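Local structure of quinoline 2-oxidoreductase small subunit (Pseudomonas putida, 1T3Q) at residues E49-G62 and C68-T82. The protein carries two [2Fe-2S] clusters that probably relay electrons between the molybdenum site and FAD of a heteromeric enzyme hydroxylating quinoline. Sequence-based numbering, arbitrary orientation.
With FES (Fe2/s2 (inorganic) cluster), chain H; FAD (flavin-adenine dinucleotide), chain R.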
ATOM      1  N   GLU A  49      -5.322 -17.154 -21.793  1.00 18.37           N
ATOM      2  CA  GLU A  49      -4.265 -16.904 -22.778  1.00 20.10           C
ATOM      3  C   GLU A  49      -4.313 -17.879 -23.956  1.00 20.33           C
ATOM      4  O   GLU A  49      -3.295 -18.148 -24.606  1.00 20.71           O
ATOM      5  CB  GLU A  49      -2.885 -16.945 -22.098  1.00 21.17           C
ATOM      6  CG  GLU A  49      -2.627 -15.722 -21.218  1.00 20.51           C
ATOM      7  CD  GLU A  49      -1.343 -15.796 -20.402  1.00 24.08           C
ATOM      8  OE1 GLU A  49      -0.480 -14.908 -20.572  1.00 21.27           O
ATOM      9  OE2 GLU A  49      -1.202 -16.729 -19.582  1.00 23.76           O
ATOM     10  N   GLN A  50      -5.508 -18.397 -24.233  1.00 19.40           N
ATOM     11  CA  GLN A  50      -5.724 -19.338 -25.331  1.00 19.87           C
ATOM     12  C   GLN A  50      -6.869 -18.890 -26.237  1.00 19.18           C
ATOM     13  O   GLN A  50      -7.262 -19.614 -27.150  1.00 18.26           O
ATOM     14  CB  GLN A  50      -6.030 -20.737 -24.787  1.00 22.60           C
ATOM     15  CG  GLN A  50      -4.816 -21.487 -24.288  1.00 28.74           C
ATOM     16  CD  GLN A  50      -3.899 -21.925 -25.418  1.00 32.95           C
ATOM     17  OE1 GLN A  50      -4.286 -22.722 -26.277  1.00 34.85           O
ATOM     18  NE2 GLN A  50      -2.677 -21.404 -25.423  1.00 32.52           N
ATOM     19  N   GLY A  51      -7.411 -17.707 -25.962  1.00 18.98           N
ATOM     20  CA  GLY A  51      -8.493 -17.174 -26.771  1.00 19.28           C
ATOM     21  C   GLY A  51      -9.881 -17.696 -26.452  1.00 19.37           C
ATOM     22  O   GLY A  51     -10.855 -17.279 -27.078  1.00 17.98           O
ATOM     23  N   VAL A  52      -9.984 -18.583 -25.465  1.00 16.56           N
ATOM     24  CA  VAL A  52     -11.268 -19.175 -25.114  1.00 17.63           C
ATOM     25  C   VAL A  52     -12.182 -18.418 -24.143  1.00 17.76           C
ATOM     26  O   VAL A  52     -13.372 -18.251 -24.419  1.00 17.96           O
ATOM     27  CB  VAL A  52     -11.078 -20.612 -24.541  1.00 16.35           C
ATOM     28  CG1 VAL A  52     -12.437 -21.224 -24.205  1.00 18.08           C
ATOM     29  CG2 VAL A  52     -10.333 -21.492 -25.546  1.00 18.46           C
ATOM     30  N   CYS A  53     -11.643 -17.951 -23.020  1.00 15.95           N
ATOM     31  CA  CYS A  53     -12.489 -17.305 -22.019  1.00 16.90           C
ATOM     32  C   CYS A  53     -13.066 -15.940 -22.360  1.00 16.10           C
ATOM     33  O   CYS A  53     -14.150 -15.596 -21.887  1.00 16.53           O
ATOM     34  CB  CYS A  53     -11.765 -17.235 -20.677  1.00 17.10           C
ATOM     35  SG  CYS A  53     -10.499 -16.004 -20.554  1.00 16.76           S
ATOM     36  N   GLY A  54     -12.347 -15.164 -23.163  1.00 14.56           N
ATOM     37  CA  GLY A  54     -12.845 -13.852 -23.549  1.00 13.95           C
ATOM     38  C   GLY A  54     -12.629 -12.742 -22.539  1.00 14.42           C
ATOM     39  O   GLY A  54     -13.029 -11.604 -22.780  1.00 13.07           O
ATOM     40  N   SER A  55     -11.984 -13.044 -21.415  1.00 14.63           N
ATOM     41  CA  SER A  55     -11.755 -12.032 -20.385  1.00 13.22           C
ATOM     42  C   SER A  55     -10.860 -10.873 -20.821  1.00 13.10           C
ATOM     43  O   SER A  55     -10.911  -9.799 -20.224  1.00 14.20           O
ATOM     44  CB  SER A  55     -11.146 -12.669 -19.130  1.00 16.34           C
ATOM     45  OG  SER A  55      -9.786 -12.998 -19.352  1.00 23.49           O
ATOM     46  N   CYS A  56     -10.035 -11.099 -21.842  1.00 14.85           N
ATOM     47  CA  CYS A  56      -9.103 -10.089 -22.347  1.00 13.87           C
ATOM     48  C   CYS A  56      -9.660  -9.380 -23.572  1.00 15.51           C
ATOM     49  O   CYS A  56      -8.936  -8.654 -24.252  1.00 14.08           O
ATOM     50  CB  CYS A  56      -7.789 -10.745 -22.775  1.00 13.92           C
ATOM     51  SG  CYS A  56      -8.019 -11.764 -24.250  1.00 15.03           S
ATOM     52  N   THR A  57     -10.934  -9.601 -23.861  1.00 15.53           N
ATOM     53  CA  THR A  57     -11.549  -8.989 -25.032  1.00 16.74           C
ATOM     54  C   THR A  57     -11.564  -7.469 -24.964  1.00 17.66           C
ATOM     55  O   THR A  57     -12.018  -6.885 -23.978  1.00 18.32           O
ATOM     56  CB  THR A  57     -12.994  -9.506 -25.223  1.00 16.15           C
ATOM     57  OG1 THR A  57     -12.976 -10.937 -25.329  1.00 16.24           O
ATOM     58  CG2 THR A  57     -13.613  -8.923 -26.503  1.00 14.95           C
ATOM     59  N   ILE A  58     -11.049  -6.831 -26.013  1.00 17.30           N
ATOM     60  CA  ILE A  58     -11.024  -5.374 -26.101  1.00 17.15           C
ATOM     61  C   ILE A  58     -11.467  -4.993 -27.509  1.00 15.40           C
ATOM     62  O   ILE A  58     -11.679  -5.860 -28.347  1.00 16.40           O
ATOM     63  CB  ILE A  58      -9.609  -4.804 -25.862  1.00 17.04           C
ATOM     64  CG1 ILE A  58      -8.634  -5.371 -26.898  1.00 17.82           C
ATOM     65  CG2 ILE A  58      -9.151  -5.117 -24.439  1.00 17.10           C
ATOM     66  CD1 ILE A  58      -7.231  -4.811 -26.794  1.00 18.06           C
ATOM     67  N   LEU A  59     -11.627  -3.704 -27.769  1.00 16.50           N
ATOM     68  CA  LEU A  59     -12.025  -3.284 -29.108  1.00 17.40           C
ATOM     69  C   LEU A  59     -10.823  -2.667 -29.807  1.00 17.78           C
ATOM     70  O   LEU A  59     -10.160  -1.778 -29.262  1.00 18.17           O
ATOM     71  CB  LEU A  59     -13.164  -2.260 -29.052  1.00 18.97           C
ATOM     72  CG  LEU A  59     -14.479  -2.688 -28.389  1.00 19.66           C
ATOM     73  CD1 LEU A  59     -15.476  -1.530 -28.436  1.00 23.59           C
ATOM     74  CD2 LEU A  59     -15.051  -3.894 -29.101  1.00 20.32           C
ATOM     75  N   ILE A  60     -10.531  -3.164 -31.003  1.00 17.32           N
ATOM     76  CA  ILE A  60      -9.436  -2.648 -31.808  1.00 18.73           C
ATOM     77  C   ILE A  60     -10.084  -2.136 -33.093  1.00 18.74           C
ATOM     78  O   ILE A  60     -10.671  -2.905 -33.865  1.00 19.01           O
ATOM     79  CB  ILE A  60      -8.389  -3.743 -32.100  1.00 20.11           C
ATOM     80  CG1 ILE A  60      -7.743  -4.183 -30.778  1.00 21.13           C
ATOM     81  CG2 ILE A  60      -7.323  -3.212 -33.052  1.00 19.51           C
ATOM     82  CD1 ILE A  60      -6.599  -5.166 -30.928  1.00 22.76           C
ATOM     83  N   ASP A  61      -9.996  -0.825 -33.291  1.00 21.75           N
ATOM     84  CA  ASP A  61     -10.608  -0.172 -34.440  1.00 22.89           C
ATOM     85  C   ASP A  61     -12.091  -0.513 -34.458  1.00 23.75           C
ATOM     86  O   ASP A  61     -12.669  -0.803 -35.504  1.00 25.18           O
ATOM     87  CB  ASP A  61      -9.927  -0.601 -35.738  1.00 24.69           C
ATOM     88  CG  ASP A  61      -8.468  -0.207 -35.775  1.00 25.74           C
ATOM     89  OD1 ASP A  61      -8.137   0.886 -35.266  1.00 26.98           O
ATOM     90  OD2 ASP A  61      -7.650  -0.979 -36.314  1.00 29.15           O
ATOM     91  N   GLY A  62     -12.686  -0.499 -33.268  1.00 23.78           N
ATOM     92  CA  GLY A  62     -14.102  -0.781 -33.115  1.00 23.49           C
ATOM     93  C   GLY A  62     -14.542  -2.231 -33.095  1.00 23.05           C
ATOM     94  O   GLY A  62     -15.715  -2.510 -32.846  1.00 23.64           O
ATOM     95  N   CYS A  68      -5.019 -11.363 -25.779  1.00 17.26           N
ATOM     96  CA  CYS A  68      -4.001 -12.348 -25.414  1.00 18.34           C
ATOM     97  C   CYS A  68      -3.505 -13.060 -26.674  1.00 19.38           C
ATOM     98  O   CYS A  68      -2.453 -13.706 -26.660  1.00 17.88           O
ATOM     99  CB  CYS A  68      -4.564 -13.377 -24.431  1.00 16.94           C
ATOM    100  SG  CYS A  68      -5.728 -14.541 -25.127  1.00 17.37           S
ATOM    101  N   LEU A  69      -4.275 -12.948 -27.758  1.00 18.77           N
ATOM    102  CA  LEU A  69      -3.900 -13.567 -29.023  1.00 19.19           C
ATOM    103  C   LEU A  69      -3.538 -12.518 -30.077  1.00 18.17           C
ATOM    104  O   LEU A  69      -3.644 -12.759 -31.282  1.00 16.62           O
ATOM    105  CB  LEU A  69      -5.024 -14.469 -29.541  1.00 18.91           C
ATOM    106  CG  LEU A  69      -5.380 -15.676 -28.664  1.00 19.02           C
ATOM    107  CD1 LEU A  69      -6.262 -16.607 -29.466  1.00 19.72           C
ATOM    108  CD2 LEU A  69      -4.115 -16.420 -28.213  1.00 20.58           C
ATOM    109  N   THR A  70      -3.124 -11.351 -29.602  1.00 17.74           N
ATOM    110  CA  THR A  70      -2.690 -10.257 -30.464  1.00 17.82           C
ATOM    111  C   THR A  70      -1.326  -9.849 -29.928  1.00 17.07           C
ATOM    112  O   THR A  70      -1.193  -9.589 -28.738  1.00 18.57           O
ATOM    113  CB  THR A  70      -3.627  -9.025 -30.367  1.00 18.50           C
ATOM    114  OG1 THR A  70      -4.959  -9.388 -30.756  1.00 18.10           O
ATOM    115  CG2 THR A  70      -3.121  -7.906 -31.283  1.00 17.75           C
ATOM    116  N   LEU A  71      -0.299  -9.811 -30.774  1.00 18.05           N
ATOM    117  CA  LEU A  71       1.009  -9.396 -30.277  1.00 15.93           C
ATOM    118  C   LEU A  71       0.903  -7.913 -29.951  1.00 17.44           C
ATOM    119  O   LEU A  71       0.197  -7.165 -30.640  1.00 16.72           O
ATOM    120  CB  LEU A  71       2.106  -9.606 -31.334  1.00 15.98           C
ATOM    121  CG  LEU A  71       2.390 -11.016 -31.869  1.00 17.69           C
ATOM    122  CD1 LEU A  71       3.543 -10.949 -32.863  1.00 17.23           C
ATOM    123  CD2 LEU A  71       2.753 -11.955 -30.722  1.00 16.72           C
ATOM    124  N   ALA A  72       1.591  -7.477 -28.904  1.00 14.61           N
ATOM    125  CA  ALA A  72       1.553  -6.071 -28.546  1.00 16.51           C
ATOM    126  C   ALA A  72       2.048  -5.253 -29.737  1.00 17.61           C
ATOM    127  O   ALA A  72       1.530  -4.171 -30.010  1.00 16.88           O
ATOM    128  CB  ALA A  72       2.430  -5.812 -27.317  1.00 15.33           C
ATOM    129  N   VAL A  73       3.043  -5.768 -30.456  1.00 16.36           N
ATOM    130  CA  VAL A  73       3.562  -5.037 -31.608  1.00 17.87           C
ATOM    131  C   VAL A  73       2.539  -4.917 -32.741  1.00 18.07           C
ATOM    132  O   VAL A  73       2.679  -4.067 -33.616  1.00 20.04           O
ATOM    133  CB  VAL A  73       4.878  -5.658 -32.162  1.00 16.38           C
ATOM    134  CG1 VAL A  73       5.972  -5.557 -31.116  1.00 18.33           C
ATOM    135  CG2 VAL A  73       4.662  -7.103 -32.586  1.00 16.62           C
ATOM    136  N   GLN A  74       1.501  -5.750 -32.719  1.00 18.97           N
ATOM    137  CA  GLN A  74       0.476  -5.675 -33.757  1.00 19.30           C
ATOM    138  C   GLN A  74      -0.539  -4.577 -33.467  1.00 18.62           C
ATOM    139  O   GLN A  74      -1.508  -4.407 -34.203  1.00 19.84           O
ATOM    140  CB  GLN A  74      -0.230  -7.023 -33.918  1.00 19.54           C
ATOM    141  CG  GLN A  74       0.672  -8.087 -34.531  1.00 19.21           C
ATOM    142  CD  GLN A  74       0.014  -9.444 -34.629  1.00 19.62           C
ATOM    143  OE1 GLN A  74      -0.469  -9.984 -33.638  1.00 19.16           O
ATOM    144  NE2 GLN A  74      -0.001 -10.010 -35.828  1.00 21.18           N
ATOM    145  N   ALA A  75      -0.308  -3.818 -32.400  1.00 19.13           N
ATOM    146  CA  ALA A  75      -1.212  -2.727 -32.052  1.00 20.25           C
ATOM    147  C   ALA A  75      -0.827  -1.477 -32.837  1.00 20.97           C
ATOM    148  O   ALA A  75      -1.566  -0.489 -32.855  1.00 20.27           O
ATOM    149  CB  ALA A  75      -1.142  -2.440 -30.558  1.00 20.08           C
ATOM    150  N   GLU A  76       0.335  -1.529 -33.484  1.00 20.07           N
ATOM    151  CA  GLU A  76       0.832  -0.401 -34.261  1.00 20.94           C
ATOM    152  C   GLU A  76      -0.217   0.143 -35.220  1.00 19.55           C
ATOM    153  O   GLU A  76      -0.799  -0.601 -36.012  1.00 18.15           O
ATOM    154  CB  GLU A  76       2.079  -0.805 -35.054  1.00 21.66           C
ATOM    155  CG  GLU A  76       2.603   0.290 -35.993  1.00 23.98           C
ATOM    156  CD  GLU A  76       3.236   1.456 -35.244  1.00 27.34           C
ATOM    157  OE1 GLU A  76       3.300   2.568 -35.810  1.00 29.78           O
ATOM    158  OE2 GLU A  76       3.684   1.258 -34.095  1.00 28.68           O
ATOM    159  N   GLY A  77      -0.446   1.449 -35.141  1.00 21.25           N
ATOM    160  CA  GLY A  77      -1.409   2.091 -36.020  1.00 23.04           C
ATOM    161  C   GLY A  77      -2.868   1.793 -35.744  1.00 24.49           C
ATOM    162  O   GLY A  77      -3.734   2.153 -36.545  1.00 25.48           O
ATOM    163  N   CYS A  78      -3.154   1.148 -34.617  1.00 22.74           N
ATOM    164  CA  CYS A  78      -4.531   0.811 -34.271  1.00 23.79           C
ATOM    165  C   CYS A  78      -5.114   1.703 -33.182  1.00 23.44           C
ATOM    166  O   CYS A  78      -4.383   2.346 -32.425  1.00 23.13           O
ATOM    167  CB  CYS A  78      -4.622  -0.646 -33.809  1.00 24.85           C
ATOM    168  SG  CYS A  78      -4.153  -1.864 -35.058  1.00 28.85           S
ATOM    169  N   SER A  79      -6.441   1.743 -33.122  1.00 22.05           N
ATOM    170  CA  SER A  79      -7.150   2.514 -32.112  1.00 22.85           C
ATOM    171  C   SER A  79      -7.737   1.487 -31.146  1.00 22.10           C
ATOM    172  O   SER A  79      -8.626   0.715 -31.505  1.00 21.83           O
ATOM    173  CB  SER A  79      -8.272   3.333 -32.749  1.00 25.80           C
ATOM    174  OG  SER A  79      -9.032   3.996 -31.755  1.00 30.91           O
ATOM    175  N   ILE A  80      -7.226   1.485 -29.921  1.00 22.60           N
ATOM    176  CA  ILE A  80      -7.650   0.533 -28.899  1.00 20.97           C
ATOM    177  C   ILE A  80      -8.551   1.135 -27.828  1.00 20.73           C
ATOM    178  O   ILE A  80      -8.326   2.253 -27.364  1.00 20.51           O
ATOM    179  CB  ILE A  80      -6.416  -0.075 -28.206  1.00 21.42           C
ATOM    180  CG1 ILE A  80      -5.584  -0.851 -29.231  1.00 22.82           C
ATOM    181  CG2 ILE A  80      -6.849  -0.961 -27.046  1.00 22.40           C
ATOM    182  CD1 ILE A  80      -4.230  -1.304 -28.709  1.00 24.69           C
ATOM    183  N   GLU A  81      -9.568   0.372 -27.435  1.00 19.91           N
ATOM    184  CA  GLU A  81     -10.501   0.796 -26.403  1.00 20.48           C
ATOM    185  C   GLU A  81     -10.555  -0.257 -25.305  1.00 18.69           C
ATOM    186  O   GLU A  81     -10.953  -1.393 -25.554  1.00 18.84           O
ATOM    187  CB  GLU A  81     -11.906   0.966 -26.983  1.00 22.45           C
ATOM    188  CG  GLU A  81     -12.096   2.183 -27.858  1.00 26.48           C
ATOM    189  CD  GLU A  81     -13.466   2.192 -28.502  1.00 31.14           C
ATOM    190  OE1 GLU A  81     -13.637   1.527 -29.546  1.00 33.51           O
ATOM    191  OE2 GLU A  81     -14.376   2.846 -27.951  1.00 32.62           O
ATOM    192  N   THR A  82     -10.143   0.114 -24.096  1.00 17.59           N
ATOM    193  CA  THR A  82     -10.190  -0.815 -22.969  1.00 17.72           C
ATOM    194  C   THR A  82     -11.337  -0.373 -22.060  1.00 18.83           C
ATOM    195  O   THR A  82     -11.911   0.709 -22.245  1.00 17.49           O
ATOM    196  CB  THR A  82      -8.873  -0.823 -22.166  1.00 15.29           C
ATOM    197  OG1 THR A  82      -8.670   0.455 -21.553  1.00 17.53           O
ATOM    198  CG2 THR A  82      -7.693  -1.138 -23.084  1.00 14.39           C
TER
HETATM  199 FE1  FES H4908      -8.832 -15.921 -22.188  1.00 16.10          FE
HETATM  200 FE2  FES H4908      -7.674 -14.033 -23.772  1.00 17.11          FE
HETATM  201  S1  FES H4908      -9.352 -15.240 -24.332  1.00 18.31           S
HETATM  202  S2  FES H4908      -7.167 -14.562 -21.597  1.00 17.31           S
HETATM  203  PA  FAD R4931      -2.220 -17.662 -37.738  1.00 19.71           P
HETATM  204  O1A FAD R4931      -2.562 -18.249 -36.414  1.00 10.91           O
HETATM  205  O2A FAD R4931      -1.453 -16.565 -37.786  1.00 11.56           O
HETATM  206  O5B FAD R4931      -1.354 -18.801 -38.245  1.00 17.91           O
HETATM  207  C5B FAD R4931      -1.841 -20.061 -38.810  1.00 17.76           C
HETATM  208  C4B FAD R4931      -0.606 -20.900 -39.348  1.00 20.35           C
HETATM  209  O4B FAD R4931      -0.555 -20.659 -40.810  1.00 18.85           O
HETATM  210  C3B FAD R4931       0.844 -20.585 -38.842  1.00 21.36           C
HETATM  211  O3B FAD R4931       1.646 -21.727 -38.820  1.00 22.75           O
HETATM  212  C2B FAD R4931       1.310 -19.499 -39.860  1.00 21.11           C
HETATM  213  O2B FAD R4931       2.708 -19.466 -40.003  1.00 19.13           O
HETATM  214  C1B FAD R4931       0.716 -20.003 -41.142  1.00 19.77           C
HETATM  215  N9A FAD R4931       0.305 -18.965 -42.087  1.00 17.70           N
HETATM  216  C8A FAD R4931      -0.627 -17.968 -41.881  1.00 19.85           C
HETATM  217  N7A FAD R4931      -0.947 -17.315 -42.996  1.00 16.63           N
HETATM  218  C5A FAD R4931      -0.177 -17.897 -43.975  1.00 18.37           C
HETATM  219  C6A FAD R4931      -0.069 -17.657 -45.450  1.00 18.29           C
HETATM  220  N6A FAD R4931      -0.730 -16.729 -46.097  1.00 14.40           N
HETATM  221  N1A FAD R4931       0.830 -18.483 -46.112  1.00 17.44           N
HETATM  222  C2A FAD R4931       1.552 -19.466 -45.469  1.00 20.01           C
HETATM  223  N3A FAD R4931       1.523 -19.750 -44.135  1.00 16.92           N
HETATM  224  C4A FAD R4931       0.686 -18.904 -43.416  1.00 18.05           C
HETATM  225  N1  FAD R4931     -11.035 -22.532 -36.629  1.00 21.55           N
HETATM  226  C2  FAD R4931     -11.999 -23.223 -37.243  1.00 23.82           C
HETATM  227  O2  FAD R4931     -11.835 -23.725 -38.327  1.00 24.08           O
HETATM  228  N3  FAD R4931     -13.215 -23.576 -36.566  1.00 20.66           N
HETATM  229  C4  FAD R4931     -13.414 -23.294 -35.217  1.00 21.85           C
HETATM  230  O4  FAD R4931     -14.443 -23.649 -34.687  1.00 22.73           O
HETATM  231  C4X FAD R4931     -12.331 -22.606 -34.507  1.00 21.07           C
HETATM  232  N5  FAD R4931     -12.456 -22.299 -33.174  1.00 19.84           N
HETATM  233  C5X FAD R4931     -11.454 -21.558 -32.576  1.00 19.80           C
HETATM  234  C6  FAD R4931     -11.599 -21.251 -31.184  1.00 19.80           C
HETATM  235  C7  FAD R4931     -10.640 -20.505 -30.499  1.00 18.76           C
HETATM  236  C7M FAD R4931     -10.826 -20.238 -29.021  1.00 19.91           C
HETATM  237  C8  FAD R4931      -9.451 -19.989 -31.221  1.00 18.80           C
HETATM  238  C8M FAD R4931      -8.378 -19.171 -30.544  1.00 17.89           C
HETATM  239  C9  FAD R4931      -9.305 -20.265 -32.607  1.00 17.91           C
HETATM  240  C9A FAD R4931     -10.284 -21.056 -33.288  1.00 19.03           C
HETATM  241  N10 FAD R4931     -10.201 -21.411 -34.708  1.00 18.70           N
HETATM  242  C10 FAD R4931     -11.151 -22.185 -35.302  1.00 21.51           C
HETATM  243  C1' FAD R4931      -8.954 -21.065 -35.442  1.00 18.72           C
HETATM  244  C2' FAD R4931      -9.117 -19.828 -36.373  1.00 18.90           C
HETATM  245  O2' FAD R4931      -9.890 -20.195 -37.521  1.00 21.15           O
HETATM  246  C3' FAD R4931      -7.696 -19.400 -36.750  1.00 19.23           C
HETATM  247  O3' FAD R4931      -7.765 -17.992 -37.020  1.00 20.96           O
HETATM  248  C4' FAD R4931      -7.137 -20.134 -37.998  1.00 19.76           C
HETATM  249  O4' FAD R4931      -7.097 -21.549 -37.794  1.00 19.98           O
HETATM  250  C5' FAD R4931      -5.740 -19.623 -38.211  1.00 17.81           C
HETATM  251  O5' FAD R4931      -5.785 -18.311 -39.040  1.00 18.36           O
HETATM  252  P   FAD R4931      -4.944 -17.143 -38.601  1.00 19.94           P
HETATM  253  O1P FAD R4931      -5.179 -16.061 -39.660  1.00 19.02           O
HETATM  254  O2P FAD R4931      -5.146 -16.783 -37.275  1.00 19.37           O
HETATM  255  O3P FAD R4931      -3.534 -17.554 -38.707  1.00 17.50           O
HETATM  256  O   HOH W   1      -1.436 -16.096 -25.200  1.00 20.30           O
HETATM  257  O   HOH W   2      -5.631   0.103 -37.828  1.00 31.77           O
HETATM  258  O   HOH W   3     -11.523   0.440 -30.893  1.00 19.01           O
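Cys56 and Cys68 bring the two segments together on one iron of a [2Fe-2S] cluster, with SG to FE2 distances of 2.3 Å and 2.4 Å respectively. Cys68 N also donates to Cys56 SG (3.4 Å), a bond likely to temper the charge on that thiolate. Beside the cluster packing is tight: Leu69 CD1 lies 3.5 Å from Gly51 CA and equally near FAD C8M, wedged between the cluster loop and the flavin's methyl edge. Cys53 and Cys48 hold the other iron, completing the cysteine set of a plant-type ferredoxin, the beta-grasp domain whose cluster loop here runs into strand 57-60. That strand pairs antiparallel with strand 79-81, Leu59 and Glu81 exchanging two backbone hydrogen bonds. On the face carrying Ile60 and Ile80, Ile58 CD1 reaches Ile80 CG2 at 3.9 Å, while helix 31-39 lies against Ile58 and Ile60. The far end opens to solvent, although Asp61 N still donates to Ser79 O at 2.7 Å. There Asp61, with CG swung beside its own backbone N (chi1 -62°), takes Ser79 N on OD1 from above the carboxylate plane, and one water joins OD2 to Gly77 O. A second water accepts from Gly62 N near Glu81 OE1, whereas Glu81 OE2 forms a salt bridge with Arg119.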